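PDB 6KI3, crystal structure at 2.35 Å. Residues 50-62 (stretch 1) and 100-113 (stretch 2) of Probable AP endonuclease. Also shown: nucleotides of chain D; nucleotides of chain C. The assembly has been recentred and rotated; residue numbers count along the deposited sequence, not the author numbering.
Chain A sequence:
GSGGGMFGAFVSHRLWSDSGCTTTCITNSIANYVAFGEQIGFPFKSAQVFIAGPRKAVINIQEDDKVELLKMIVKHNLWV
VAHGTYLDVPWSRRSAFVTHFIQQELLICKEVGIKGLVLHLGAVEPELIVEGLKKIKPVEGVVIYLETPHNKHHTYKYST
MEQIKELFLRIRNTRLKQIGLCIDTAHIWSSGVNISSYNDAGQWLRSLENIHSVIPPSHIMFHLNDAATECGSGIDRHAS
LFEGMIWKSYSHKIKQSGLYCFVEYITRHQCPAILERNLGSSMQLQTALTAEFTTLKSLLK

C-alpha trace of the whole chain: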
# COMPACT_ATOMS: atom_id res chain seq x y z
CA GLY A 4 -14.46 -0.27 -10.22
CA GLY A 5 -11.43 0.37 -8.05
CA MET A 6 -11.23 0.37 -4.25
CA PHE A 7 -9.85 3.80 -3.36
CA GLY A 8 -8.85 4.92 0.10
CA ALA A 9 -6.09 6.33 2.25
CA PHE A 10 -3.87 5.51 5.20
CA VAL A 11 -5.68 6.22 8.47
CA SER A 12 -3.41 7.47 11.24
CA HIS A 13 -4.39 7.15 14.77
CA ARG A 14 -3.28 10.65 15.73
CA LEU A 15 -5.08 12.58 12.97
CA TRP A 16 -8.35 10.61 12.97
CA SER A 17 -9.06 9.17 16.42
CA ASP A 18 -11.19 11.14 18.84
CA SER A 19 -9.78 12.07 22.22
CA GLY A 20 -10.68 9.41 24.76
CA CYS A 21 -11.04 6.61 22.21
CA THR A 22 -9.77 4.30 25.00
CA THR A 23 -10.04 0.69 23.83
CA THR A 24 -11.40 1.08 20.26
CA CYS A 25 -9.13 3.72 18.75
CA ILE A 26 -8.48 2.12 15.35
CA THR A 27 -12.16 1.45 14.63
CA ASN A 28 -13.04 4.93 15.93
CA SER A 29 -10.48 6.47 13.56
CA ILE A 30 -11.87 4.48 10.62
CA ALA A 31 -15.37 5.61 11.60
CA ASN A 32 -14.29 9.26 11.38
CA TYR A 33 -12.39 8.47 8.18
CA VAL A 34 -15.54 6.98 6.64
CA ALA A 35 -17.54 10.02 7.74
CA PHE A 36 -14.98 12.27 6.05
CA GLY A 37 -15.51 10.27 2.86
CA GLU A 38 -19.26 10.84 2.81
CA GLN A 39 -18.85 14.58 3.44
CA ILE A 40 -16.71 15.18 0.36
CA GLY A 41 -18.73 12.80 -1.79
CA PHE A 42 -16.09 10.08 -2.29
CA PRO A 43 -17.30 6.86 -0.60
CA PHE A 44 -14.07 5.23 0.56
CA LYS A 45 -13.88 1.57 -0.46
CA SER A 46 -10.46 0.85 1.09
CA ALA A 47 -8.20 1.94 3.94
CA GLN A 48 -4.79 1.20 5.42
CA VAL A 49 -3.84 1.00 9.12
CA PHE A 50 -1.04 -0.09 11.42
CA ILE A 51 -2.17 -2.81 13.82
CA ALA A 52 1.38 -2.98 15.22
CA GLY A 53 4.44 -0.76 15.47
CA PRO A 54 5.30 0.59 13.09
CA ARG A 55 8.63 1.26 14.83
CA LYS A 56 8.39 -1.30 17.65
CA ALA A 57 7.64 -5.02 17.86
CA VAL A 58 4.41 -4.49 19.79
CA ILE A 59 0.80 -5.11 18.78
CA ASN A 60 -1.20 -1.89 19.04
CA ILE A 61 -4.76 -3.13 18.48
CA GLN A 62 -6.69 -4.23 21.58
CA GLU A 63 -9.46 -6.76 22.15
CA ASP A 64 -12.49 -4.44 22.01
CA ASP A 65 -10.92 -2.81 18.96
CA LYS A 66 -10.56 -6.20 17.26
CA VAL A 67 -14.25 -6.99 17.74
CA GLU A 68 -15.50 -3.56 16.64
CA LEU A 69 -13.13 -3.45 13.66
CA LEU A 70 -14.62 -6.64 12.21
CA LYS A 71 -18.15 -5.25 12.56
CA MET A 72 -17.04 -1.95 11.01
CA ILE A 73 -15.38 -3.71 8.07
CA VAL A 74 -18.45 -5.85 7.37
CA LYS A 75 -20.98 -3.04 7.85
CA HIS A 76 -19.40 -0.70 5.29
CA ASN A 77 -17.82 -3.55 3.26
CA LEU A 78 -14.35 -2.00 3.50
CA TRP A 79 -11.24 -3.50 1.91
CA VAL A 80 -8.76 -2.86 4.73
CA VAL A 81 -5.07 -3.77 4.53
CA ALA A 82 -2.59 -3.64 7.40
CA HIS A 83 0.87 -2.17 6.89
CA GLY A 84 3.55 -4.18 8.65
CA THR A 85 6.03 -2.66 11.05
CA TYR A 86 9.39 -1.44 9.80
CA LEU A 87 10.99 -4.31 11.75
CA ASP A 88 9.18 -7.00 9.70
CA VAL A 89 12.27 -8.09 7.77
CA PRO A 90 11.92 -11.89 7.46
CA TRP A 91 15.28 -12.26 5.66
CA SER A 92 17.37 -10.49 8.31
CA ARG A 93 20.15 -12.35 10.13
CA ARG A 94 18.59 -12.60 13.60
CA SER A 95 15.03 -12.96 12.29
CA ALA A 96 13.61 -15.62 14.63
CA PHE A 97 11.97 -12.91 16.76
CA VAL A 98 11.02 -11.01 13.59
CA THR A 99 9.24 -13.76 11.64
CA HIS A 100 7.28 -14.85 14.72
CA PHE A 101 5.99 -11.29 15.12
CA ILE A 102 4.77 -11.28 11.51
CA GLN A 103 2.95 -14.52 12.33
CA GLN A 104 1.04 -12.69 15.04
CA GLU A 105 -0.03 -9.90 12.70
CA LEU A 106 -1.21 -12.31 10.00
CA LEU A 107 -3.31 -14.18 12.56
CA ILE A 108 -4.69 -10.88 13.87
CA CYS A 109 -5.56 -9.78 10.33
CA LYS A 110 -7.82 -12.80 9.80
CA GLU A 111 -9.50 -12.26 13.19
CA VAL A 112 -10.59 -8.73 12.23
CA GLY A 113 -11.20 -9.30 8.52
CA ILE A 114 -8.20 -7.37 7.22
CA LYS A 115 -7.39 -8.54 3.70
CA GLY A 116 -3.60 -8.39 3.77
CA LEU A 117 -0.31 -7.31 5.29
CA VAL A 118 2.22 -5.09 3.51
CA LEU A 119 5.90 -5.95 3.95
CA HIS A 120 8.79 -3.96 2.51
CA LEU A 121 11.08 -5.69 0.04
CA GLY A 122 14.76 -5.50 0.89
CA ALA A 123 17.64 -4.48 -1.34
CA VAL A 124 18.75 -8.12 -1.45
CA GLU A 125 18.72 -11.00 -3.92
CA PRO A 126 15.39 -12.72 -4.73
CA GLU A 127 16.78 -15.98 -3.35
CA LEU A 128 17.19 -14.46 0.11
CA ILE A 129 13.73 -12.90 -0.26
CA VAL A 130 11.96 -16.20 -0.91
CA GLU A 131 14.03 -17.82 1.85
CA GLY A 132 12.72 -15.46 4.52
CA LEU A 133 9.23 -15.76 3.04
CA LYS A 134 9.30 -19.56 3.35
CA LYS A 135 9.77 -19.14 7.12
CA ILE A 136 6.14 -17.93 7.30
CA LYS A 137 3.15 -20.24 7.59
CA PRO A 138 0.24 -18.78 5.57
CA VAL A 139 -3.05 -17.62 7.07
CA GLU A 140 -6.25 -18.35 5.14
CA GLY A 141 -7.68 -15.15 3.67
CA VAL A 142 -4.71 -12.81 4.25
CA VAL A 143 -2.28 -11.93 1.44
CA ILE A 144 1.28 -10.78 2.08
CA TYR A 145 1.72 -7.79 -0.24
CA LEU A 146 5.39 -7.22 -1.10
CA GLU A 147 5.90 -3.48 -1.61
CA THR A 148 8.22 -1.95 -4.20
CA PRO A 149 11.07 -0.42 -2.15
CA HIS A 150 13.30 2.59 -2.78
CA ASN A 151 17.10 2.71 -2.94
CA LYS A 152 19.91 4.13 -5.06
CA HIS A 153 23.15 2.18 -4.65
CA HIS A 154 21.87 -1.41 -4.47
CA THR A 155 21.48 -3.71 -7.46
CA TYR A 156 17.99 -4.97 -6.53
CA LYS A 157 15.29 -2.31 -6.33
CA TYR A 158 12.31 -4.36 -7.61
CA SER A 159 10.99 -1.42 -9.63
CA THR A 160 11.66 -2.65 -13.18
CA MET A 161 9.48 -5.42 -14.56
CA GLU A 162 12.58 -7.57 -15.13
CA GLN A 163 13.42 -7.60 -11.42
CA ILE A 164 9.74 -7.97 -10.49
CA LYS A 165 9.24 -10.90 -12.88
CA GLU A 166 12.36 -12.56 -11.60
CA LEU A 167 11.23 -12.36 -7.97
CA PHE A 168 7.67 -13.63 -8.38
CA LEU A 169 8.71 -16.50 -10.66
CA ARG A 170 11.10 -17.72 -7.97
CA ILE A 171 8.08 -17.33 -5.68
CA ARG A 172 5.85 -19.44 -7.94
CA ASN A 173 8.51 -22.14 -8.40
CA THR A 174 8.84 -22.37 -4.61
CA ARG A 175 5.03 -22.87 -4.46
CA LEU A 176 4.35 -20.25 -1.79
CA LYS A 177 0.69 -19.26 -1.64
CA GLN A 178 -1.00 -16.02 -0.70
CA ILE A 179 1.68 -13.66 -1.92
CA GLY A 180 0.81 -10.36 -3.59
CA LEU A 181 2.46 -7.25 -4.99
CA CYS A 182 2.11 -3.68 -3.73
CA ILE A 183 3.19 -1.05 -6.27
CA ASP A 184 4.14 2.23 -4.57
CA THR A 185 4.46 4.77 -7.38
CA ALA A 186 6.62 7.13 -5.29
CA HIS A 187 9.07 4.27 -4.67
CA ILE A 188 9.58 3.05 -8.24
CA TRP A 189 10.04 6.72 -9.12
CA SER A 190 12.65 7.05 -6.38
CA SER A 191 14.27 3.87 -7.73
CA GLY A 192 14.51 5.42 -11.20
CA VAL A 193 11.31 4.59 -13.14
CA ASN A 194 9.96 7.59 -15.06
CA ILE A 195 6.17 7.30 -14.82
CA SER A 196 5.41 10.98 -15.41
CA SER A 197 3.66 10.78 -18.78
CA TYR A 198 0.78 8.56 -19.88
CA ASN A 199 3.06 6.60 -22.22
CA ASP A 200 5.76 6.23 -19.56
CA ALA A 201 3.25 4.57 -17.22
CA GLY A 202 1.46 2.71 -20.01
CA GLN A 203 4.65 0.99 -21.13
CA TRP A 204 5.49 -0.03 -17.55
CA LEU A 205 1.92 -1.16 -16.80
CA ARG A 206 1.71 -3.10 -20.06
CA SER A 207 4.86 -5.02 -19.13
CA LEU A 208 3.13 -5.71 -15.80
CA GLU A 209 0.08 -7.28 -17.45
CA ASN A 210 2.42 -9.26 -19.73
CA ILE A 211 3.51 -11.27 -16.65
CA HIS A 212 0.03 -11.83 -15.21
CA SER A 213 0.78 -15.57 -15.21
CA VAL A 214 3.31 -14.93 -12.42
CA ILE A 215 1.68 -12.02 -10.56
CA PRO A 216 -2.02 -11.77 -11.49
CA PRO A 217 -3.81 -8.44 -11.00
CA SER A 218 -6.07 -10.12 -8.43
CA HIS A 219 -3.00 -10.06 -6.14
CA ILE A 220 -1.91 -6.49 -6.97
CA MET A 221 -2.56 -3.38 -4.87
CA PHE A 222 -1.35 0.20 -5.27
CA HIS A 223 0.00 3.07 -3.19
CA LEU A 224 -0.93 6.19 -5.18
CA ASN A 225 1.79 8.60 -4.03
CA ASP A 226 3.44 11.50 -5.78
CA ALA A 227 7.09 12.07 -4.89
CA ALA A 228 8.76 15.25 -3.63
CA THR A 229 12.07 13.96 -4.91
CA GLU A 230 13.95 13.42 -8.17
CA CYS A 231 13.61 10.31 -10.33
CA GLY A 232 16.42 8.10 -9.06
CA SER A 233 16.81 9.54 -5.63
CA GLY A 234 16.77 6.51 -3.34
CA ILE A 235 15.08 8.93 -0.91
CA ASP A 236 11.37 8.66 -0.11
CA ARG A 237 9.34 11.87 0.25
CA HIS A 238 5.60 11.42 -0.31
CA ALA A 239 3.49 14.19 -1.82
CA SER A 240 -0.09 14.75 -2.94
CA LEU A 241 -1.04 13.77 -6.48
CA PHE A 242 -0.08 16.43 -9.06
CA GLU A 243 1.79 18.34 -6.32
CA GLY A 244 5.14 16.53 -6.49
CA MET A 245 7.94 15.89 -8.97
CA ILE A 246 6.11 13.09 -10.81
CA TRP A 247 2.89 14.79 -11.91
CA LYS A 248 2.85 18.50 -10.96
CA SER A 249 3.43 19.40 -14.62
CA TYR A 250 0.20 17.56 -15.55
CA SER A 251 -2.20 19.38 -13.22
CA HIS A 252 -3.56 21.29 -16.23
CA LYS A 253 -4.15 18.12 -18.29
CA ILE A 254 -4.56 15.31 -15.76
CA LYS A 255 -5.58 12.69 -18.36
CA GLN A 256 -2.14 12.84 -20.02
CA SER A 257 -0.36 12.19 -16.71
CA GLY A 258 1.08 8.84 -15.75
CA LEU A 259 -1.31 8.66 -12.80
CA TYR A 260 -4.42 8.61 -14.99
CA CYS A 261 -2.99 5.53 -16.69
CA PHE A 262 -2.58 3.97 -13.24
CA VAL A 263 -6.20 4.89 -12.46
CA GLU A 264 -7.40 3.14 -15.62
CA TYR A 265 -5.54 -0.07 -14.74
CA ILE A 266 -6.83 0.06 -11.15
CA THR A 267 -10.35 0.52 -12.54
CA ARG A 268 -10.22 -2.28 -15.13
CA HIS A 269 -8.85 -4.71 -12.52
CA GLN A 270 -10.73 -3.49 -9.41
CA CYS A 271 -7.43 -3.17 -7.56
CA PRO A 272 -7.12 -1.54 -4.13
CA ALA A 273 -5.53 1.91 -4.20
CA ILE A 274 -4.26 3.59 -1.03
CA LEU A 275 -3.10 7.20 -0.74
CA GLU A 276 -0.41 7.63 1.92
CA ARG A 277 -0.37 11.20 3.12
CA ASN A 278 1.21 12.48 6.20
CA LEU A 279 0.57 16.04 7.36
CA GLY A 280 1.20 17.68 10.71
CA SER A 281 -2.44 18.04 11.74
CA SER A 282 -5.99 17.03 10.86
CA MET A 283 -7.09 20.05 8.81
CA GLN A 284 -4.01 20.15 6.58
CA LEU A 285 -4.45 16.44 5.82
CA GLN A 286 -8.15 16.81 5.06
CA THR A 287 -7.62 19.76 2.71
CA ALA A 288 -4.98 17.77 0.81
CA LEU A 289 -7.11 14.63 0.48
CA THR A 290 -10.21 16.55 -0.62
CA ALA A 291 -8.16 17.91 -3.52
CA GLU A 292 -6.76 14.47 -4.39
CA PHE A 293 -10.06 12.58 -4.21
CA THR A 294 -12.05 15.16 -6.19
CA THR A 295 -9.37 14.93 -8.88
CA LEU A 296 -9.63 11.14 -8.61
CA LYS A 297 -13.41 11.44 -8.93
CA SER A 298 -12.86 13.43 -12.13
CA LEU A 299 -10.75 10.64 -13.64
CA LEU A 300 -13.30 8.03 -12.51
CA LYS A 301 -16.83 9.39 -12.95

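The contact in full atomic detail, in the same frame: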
# COMPACT_ATOMS: atom_id res chain seq x y z
N PHE A 50 -2.03 0.67 10.67
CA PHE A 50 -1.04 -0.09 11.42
C PHE A 50 -1.74 -0.76 12.59
O PHE A 50 -2.30 -0.08 13.46
CB PHE A 50 0.09 0.80 11.94
CG PHE A 50 1.04 1.29 10.88
CD1 PHE A 50 1.92 0.41 10.27
CD2 PHE A 50 1.07 2.62 10.53
CE1 PHE A 50 2.80 0.86 9.30
CE2 PHE A 50 1.95 3.08 9.57
CZ PHE A 50 2.82 2.19 8.95
N ILE A 51 -1.72 -2.10 12.62
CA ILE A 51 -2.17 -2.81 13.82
C ILE A 51 -1.02 -3.07 14.78
O ILE A 51 -1.26 -3.52 15.91
CB ILE A 51 -2.86 -4.15 13.47
CG1 ILE A 51 -1.86 -5.13 12.85
CG2 ILE A 51 -4.03 -3.91 12.53
CD1 ILE A 51 -2.47 -6.46 12.47
N ALA A 52 0.22 -2.80 14.37
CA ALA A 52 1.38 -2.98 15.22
C ALA A 52 2.45 -1.97 14.80
O ALA A 52 2.47 -1.50 13.66
CB ALA A 52 1.93 -4.41 15.15
N GLY A 53 3.33 -1.65 15.74
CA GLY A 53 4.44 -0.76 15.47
C GLY A 53 4.07 0.69 15.25
O GLY A 53 3.39 1.29 16.08
N PRO A 54 4.51 1.27 14.12
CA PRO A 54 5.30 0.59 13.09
C PRO A 54 6.80 0.56 13.38
O PRO A 54 7.56 -0.01 12.60
CB PRO A 54 5.03 1.44 11.84
CG PRO A 54 4.84 2.81 12.38
CD PRO A 54 4.15 2.64 13.72
N ARG A 55 7.22 1.18 14.49
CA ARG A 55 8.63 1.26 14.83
C ARG A 55 9.00 0.41 16.04
O ARG A 55 10.11 0.53 16.55
CB ARG A 55 9.04 2.71 15.08
CG ARG A 55 8.67 3.67 13.96
CD ARG A 55 9.42 4.98 14.10
NE ARG A 55 8.94 6.00 13.18
CZ ARG A 55 9.53 7.17 13.00
NH1 ARG A 55 10.64 7.47 13.66
NH2 ARG A 55 9.02 8.05 12.15
N LYS A 56 8.10 -0.45 16.50
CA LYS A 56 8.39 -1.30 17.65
C LYS A 56 7.62 -2.60 17.51
O LYS A 56 6.50 -2.62 17.01
CB LYS A 56 8.02 -0.60 18.97
N ALA A 57 8.24 -3.70 17.95
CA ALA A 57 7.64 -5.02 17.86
C ALA A 57 6.59 -5.22 18.95
O ALA A 57 6.71 -6.05 19.85
CB ALA A 57 8.72 -6.10 17.93
N VAL A 58 5.52 -4.43 18.85
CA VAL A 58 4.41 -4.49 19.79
C VAL A 58 3.10 -4.37 19.02
O VAL A 58 2.97 -3.51 18.13
CB VAL A 58 4.50 -3.38 20.86
CG1 VAL A 58 5.48 -3.78 21.95
CG2 VAL A 58 4.90 -2.06 20.23
N ILE A 59 2.14 -5.23 19.35
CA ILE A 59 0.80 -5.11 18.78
C ILE A 59 0.10 -3.91 19.40
O ILE A 59 0.10 -3.74 20.63
CB ILE A 59 0.01 -6.41 19.02
CG1 ILE A 59 0.75 -7.61 18.43
CG2 ILE A 59 -1.39 -6.29 18.44
CD1 ILE A 59 0.96 -7.52 16.93
N ASN A 60 -0.50 -3.07 18.56
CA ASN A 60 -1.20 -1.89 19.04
C ASN A 60 -2.68 -2.16 19.29
O ASN A 60 -3.25 -1.65 20.26
CB ASN A 60 -1.05 -0.74 18.05
CG ASN A 60 0.39 -0.38 17.77
OD1 ASN A 60 0.77 -0.13 16.63
ND2 ASN A 60 1.21 -0.35 18.82
N ILE A 61 -3.31 -2.95 18.42
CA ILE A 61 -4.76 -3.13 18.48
C ILE A 61 -5.13 -3.96 19.70
O ILE A 61 -4.45 -4.94 20.06
CB ILE A 61 -5.27 -3.76 17.18
CG1 ILE A 61 -6.80 -3.79 17.15
CG2 ILE A 61 -4.69 -5.15 16.97
CD1 ILE A 61 -7.37 -4.09 15.78
N GLN A 62 -6.23 -3.58 20.36
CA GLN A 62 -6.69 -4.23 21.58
C GLN A 62 -7.97 -5.03 21.31
O GLN A 62 -8.55 -4.97 20.22
CB GLN A 62 -6.90 -3.19 22.69
CG GLN A 62 -5.81 -2.13 22.75
CD GLN A 62 -5.39 -1.80 24.17
OE1 GLN A 62 -4.43 -2.38 24.70
NE2 GLN A 62 -6.10 -0.87 24.80
N HIS A 100 8.36 -14.50 13.80
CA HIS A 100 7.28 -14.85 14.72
C HIS A 100 6.32 -13.69 14.93
O HIS A 100 5.11 -13.89 15.06
CB HIS A 100 7.86 -15.32 16.06
CG HIS A 100 6.81 -15.59 17.09
ND1 HIS A 100 6.42 -14.64 18.02
CD2 HIS A 100 6.06 -16.69 17.34
CE1 HIS A 100 5.48 -15.15 18.79
NE2 HIS A 100 5.24 -16.39 18.40
N PHE A 101 6.85 -12.46 14.96
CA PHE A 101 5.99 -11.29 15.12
C PHE A 101 5.08 -11.10 13.92
O PHE A 101 3.90 -10.75 14.07
CB PHE A 101 6.84 -10.04 15.36
CG PHE A 101 6.03 -8.83 15.73
CD1 PHE A 101 5.61 -8.63 17.03
CD2 PHE A 101 5.70 -7.89 14.77
CE1 PHE A 101 4.87 -7.52 17.38
CE2 PHE A 101 4.96 -6.77 15.11
CZ PHE A 101 4.54 -6.59 16.41
N ILE A 102 5.60 -11.33 12.71
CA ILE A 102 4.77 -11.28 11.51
C ILE A 102 3.67 -12.33 11.58
O ILE A 102 2.56 -12.11 11.10
CB ILE A 102 5.65 -11.46 10.25
CG1 ILE A 102 6.70 -10.35 10.17
CG2 ILE A 102 4.79 -11.48 8.99
CD1 ILE A 102 7.65 -10.51 9.01
N GLN A 103 3.96 -13.48 12.20
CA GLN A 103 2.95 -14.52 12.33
C GLN A 103 1.78 -14.07 13.20
O GLN A 103 0.64 -14.46 12.93
CB GLN A 103 3.58 -15.79 12.90
CG GLN A 103 2.77 -17.05 12.63
CD GLN A 103 2.63 -17.34 11.15
OE1 GLN A 103 3.55 -17.08 10.37
NE2 GLN A 103 1.48 -17.87 10.76
N GLN A 104 2.07 -13.25 14.19
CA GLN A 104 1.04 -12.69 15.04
C GLN A 104 0.13 -11.74 14.29
O GLN A 104 -1.04 -11.81 14.42
CB GLN A 104 1.65 -11.98 16.24
CG GLN A 104 2.69 -12.77 16.97
CD GLN A 104 3.28 -12.05 18.15
OE1 GLN A 104 4.48 -12.07 18.34
NE2 GLN A 104 2.44 -11.42 18.95
N GLU A 105 0.72 -10.87 13.49
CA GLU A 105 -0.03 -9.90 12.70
C GLU A 105 -0.94 -10.60 11.69
O GLU A 105 -2.12 -10.24 11.55
CB GLU A 105 0.93 -8.94 11.99
CG GLU A 105 1.58 -7.92 12.91
CD GLU A 105 2.65 -7.12 12.20
OE1 GLU A 105 3.73 -7.69 11.91
OE2 GLU A 105 2.43 -5.92 11.93
N LEU A 106 -0.40 -11.59 10.98
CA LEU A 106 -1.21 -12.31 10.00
C LEU A 106 -2.40 -13.00 10.66
O LEU A 106 -3.51 -12.99 10.11
CB LEU A 106 -0.34 -13.34 9.26
CG LEU A 106 0.77 -12.76 8.38
CD1 LEU A 106 1.67 -13.87 7.86
CD2 LEU A 106 0.18 -11.97 7.22
N LEU A 107 -2.19 -13.59 11.83
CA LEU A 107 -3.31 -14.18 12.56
C LEU A 107 -4.31 -13.12 13.00
O LEU A 107 -5.52 -13.33 12.92
CB LEU A 107 -2.79 -14.96 13.77
N ILE A 108 -3.81 -11.97 13.45
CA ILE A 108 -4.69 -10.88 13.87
C ILE A 108 -5.49 -10.35 12.69
O ILE A 108 -6.67 -10.00 12.82
CB ILE A 108 -3.88 -9.77 14.56
CG1 ILE A 108 -3.32 -10.26 15.90
CG2 ILE A 108 -4.72 -8.52 14.77
CD1 ILE A 108 -2.33 -9.31 16.53
N CYS A 109 -4.87 -10.29 11.51
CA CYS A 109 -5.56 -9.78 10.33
C CYS A 109 -6.79 -10.62 10.00
O CYS A 109 -7.84 -10.08 9.65
CB CYS A 109 -4.60 -9.74 9.14
SG CYS A 109 -3.35 -8.44 9.23
N LYS A 110 -6.67 -11.95 10.10
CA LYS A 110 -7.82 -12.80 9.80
C LYS A 110 -8.90 -12.68 10.87
O LYS A 110 -10.09 -12.84 10.57
CB LYS A 110 -7.38 -14.26 9.66
CG LYS A 110 -8.46 -15.17 9.11
CD LYS A 110 -8.65 -16.42 9.96
CE LYS A 110 -7.52 -17.41 9.75
NZ LYS A 110 -7.61 -18.58 10.67
N GLU A 111 -8.51 -12.40 12.12
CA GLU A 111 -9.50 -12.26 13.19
C GLU A 111 -10.40 -11.05 12.95
O GLU A 111 -11.59 -11.09 13.29
CB GLU A 111 -8.79 -12.14 14.54
CG GLU A 111 -8.57 -13.47 15.24
N VAL A 112 -9.86 -9.98 12.38
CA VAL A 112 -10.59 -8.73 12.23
C VAL A 112 -11.02 -8.49 10.78
O VAL A 112 -11.57 -7.43 10.47
CB VAL A 112 -9.77 -7.54 12.76
CG1 VAL A 112 -9.38 -7.78 14.20
CG2 VAL A 112 -8.53 -7.33 11.90
N GLY A 113 -10.77 -9.44 9.89
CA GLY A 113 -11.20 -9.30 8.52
C GLY A 113 -10.36 -8.39 7.66
O GLY A 113 -10.84 -7.90 6.64
P DG D 8 15.14 3.02 22.77
OP1 DG D 8 15.61 3.01 24.17
OP2 DG D 8 16.02 3.54 21.69
O5' DG D 8 14.68 1.56 22.34
C5' DG D 8 14.43 1.27 20.97
C4' DG D 8 13.01 0.80 20.76
O4' DG D 8 12.12 1.95 20.69
C3' DG D 8 12.80 0.03 19.47
O3' DG D 8 11.81 -0.98 19.64
C2' DG D 8 12.35 1.11 18.50
C1' DG D 8 11.51 2.00 19.41
N9 DG D 8 11.49 3.40 18.96
C8 DG D 8 12.55 4.26 18.90
N7 DG D 8 12.23 5.45 18.46
C5 DG D 8 10.87 5.36 18.20
C6 DG D 8 9.98 6.33 17.70
O6 DG D 8 10.22 7.51 17.37
N1 DG D 8 8.68 5.84 17.59
C2 DG D 8 8.30 4.56 17.92
N2 DG D 8 7.00 4.26 17.74
N3 DG D 8 9.13 3.63 18.39
C4 DG D 8 10.40 4.10 18.50
P DC C 2 4.78 7.04 8.57
OP1 DC C 2 4.93 8.50 8.75
OP2 DC C 2 5.91 6.23 8.06
O5' DC C 2 4.33 6.40 9.97
C5' DC C 2 3.30 7.01 10.72
C4' DC C 2 2.85 6.09 11.85
O4' DC C 2 3.95 5.91 12.79
C3' DC C 2 1.68 6.60 12.67
O3' DC C 2 0.91 5.49 13.11
C2' DC C 2 2.36 7.31 13.83
C1' DC C 2 3.60 6.45 14.05
N1 DC C 2 4.77 7.20 14.57
C2 DC C 2 5.63 6.60 15.50
O2 DC C 2 5.39 5.44 15.87
N3 DC C 2 6.69 7.30 15.96
C4 DC C 2 6.91 8.54 15.53
N4 DC C 2 7.98 9.19 16.02
C5 DC C 2 6.05 9.17 14.59
C6 DC C 2 5.01 8.47 14.14
P DG C 3 -0.50 5.69 13.85
OP1 DG C 3 -1.48 4.81 13.18
OP2 DG C 3 -0.78 7.14 13.97
O5' DG C 3 -0.23 5.11 15.31
C5' DG C 3 0.41 3.85 15.44
C4' DG C 3 0.80 3.60 16.88
O4' DG C 3 2.04 4.28 17.19
C3' DG C 3 -0.22 4.07 17.92
O3' DG C 3 -0.29 3.11 18.96
C2' DG C 3 0.39 5.38 18.42
C1' DG C 3 1.87 5.06 18.35
N9 DG C 3 2.72 6.25 18.24
C8 DG C 3 2.45 7.39 17.51
N7 DG C 3 3.40 8.28 17.59
C5 DG C 3 4.35 7.70 18.42
C6 DG C 3 5.60 8.20 18.86
O6 DG C 3 6.13 9.29 18.61
N1 DG C 3 6.26 7.28 19.69
C2 DG C 3 5.77 6.05 20.04
N2 DG C 3 6.54 5.31 20.84
N3 DG C 3 4.60 5.57 19.62
C4 DG C 3 3.95 6.45 18.82

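The contact between the irregular segment 50–62 and the helix that carries Phe-101, Glu-105 and Ile-108 is almost wholly apolar: among the modelled atoms no hydrogen bond joins the two, and packing does the work. The loop instead holds its shape from within, Asn-60 N donating to Ile-51 O (2.8 Å) and Gly-53 N to Val-58 O (3.0 Å).

Aliphatic contacts centre on Ile-108, whose branched side chain meets three isoleucines: its CG2 lies 3.8 Å from Ile-51 CD1 and 4.0 Å from Ile-61 CG2, while its CD1 lies 3.7 Å from Ile-59 CG2. Ile-51, with chi2 in t, extends CD1 far enough to reach Cys-109 SG as well, at 3.9 Å.

Aromatic packing belongs to Phe-101. Ala-57 CB sits 4.2 Å from its ring centroid and 16° off the normal, a CH-pi contact over the face; the small methyl lies over the face, and the backbone is close as well, with Ala-57 C 3.3 Å from Phe-101 CE1. Ala-52 CB meets the ring edge, 3.6 Å from Phe-101 CZ, and Ile-59 CD1 approaches the same CZ at 3.7 Å.

Glu-105 is a polar residue in this apolar setting. Its CG packs 4.1 Å from Ile-59 CD1, but its OE2, 3.6 Å from Ala-52 CB, is buried without a partner in the model.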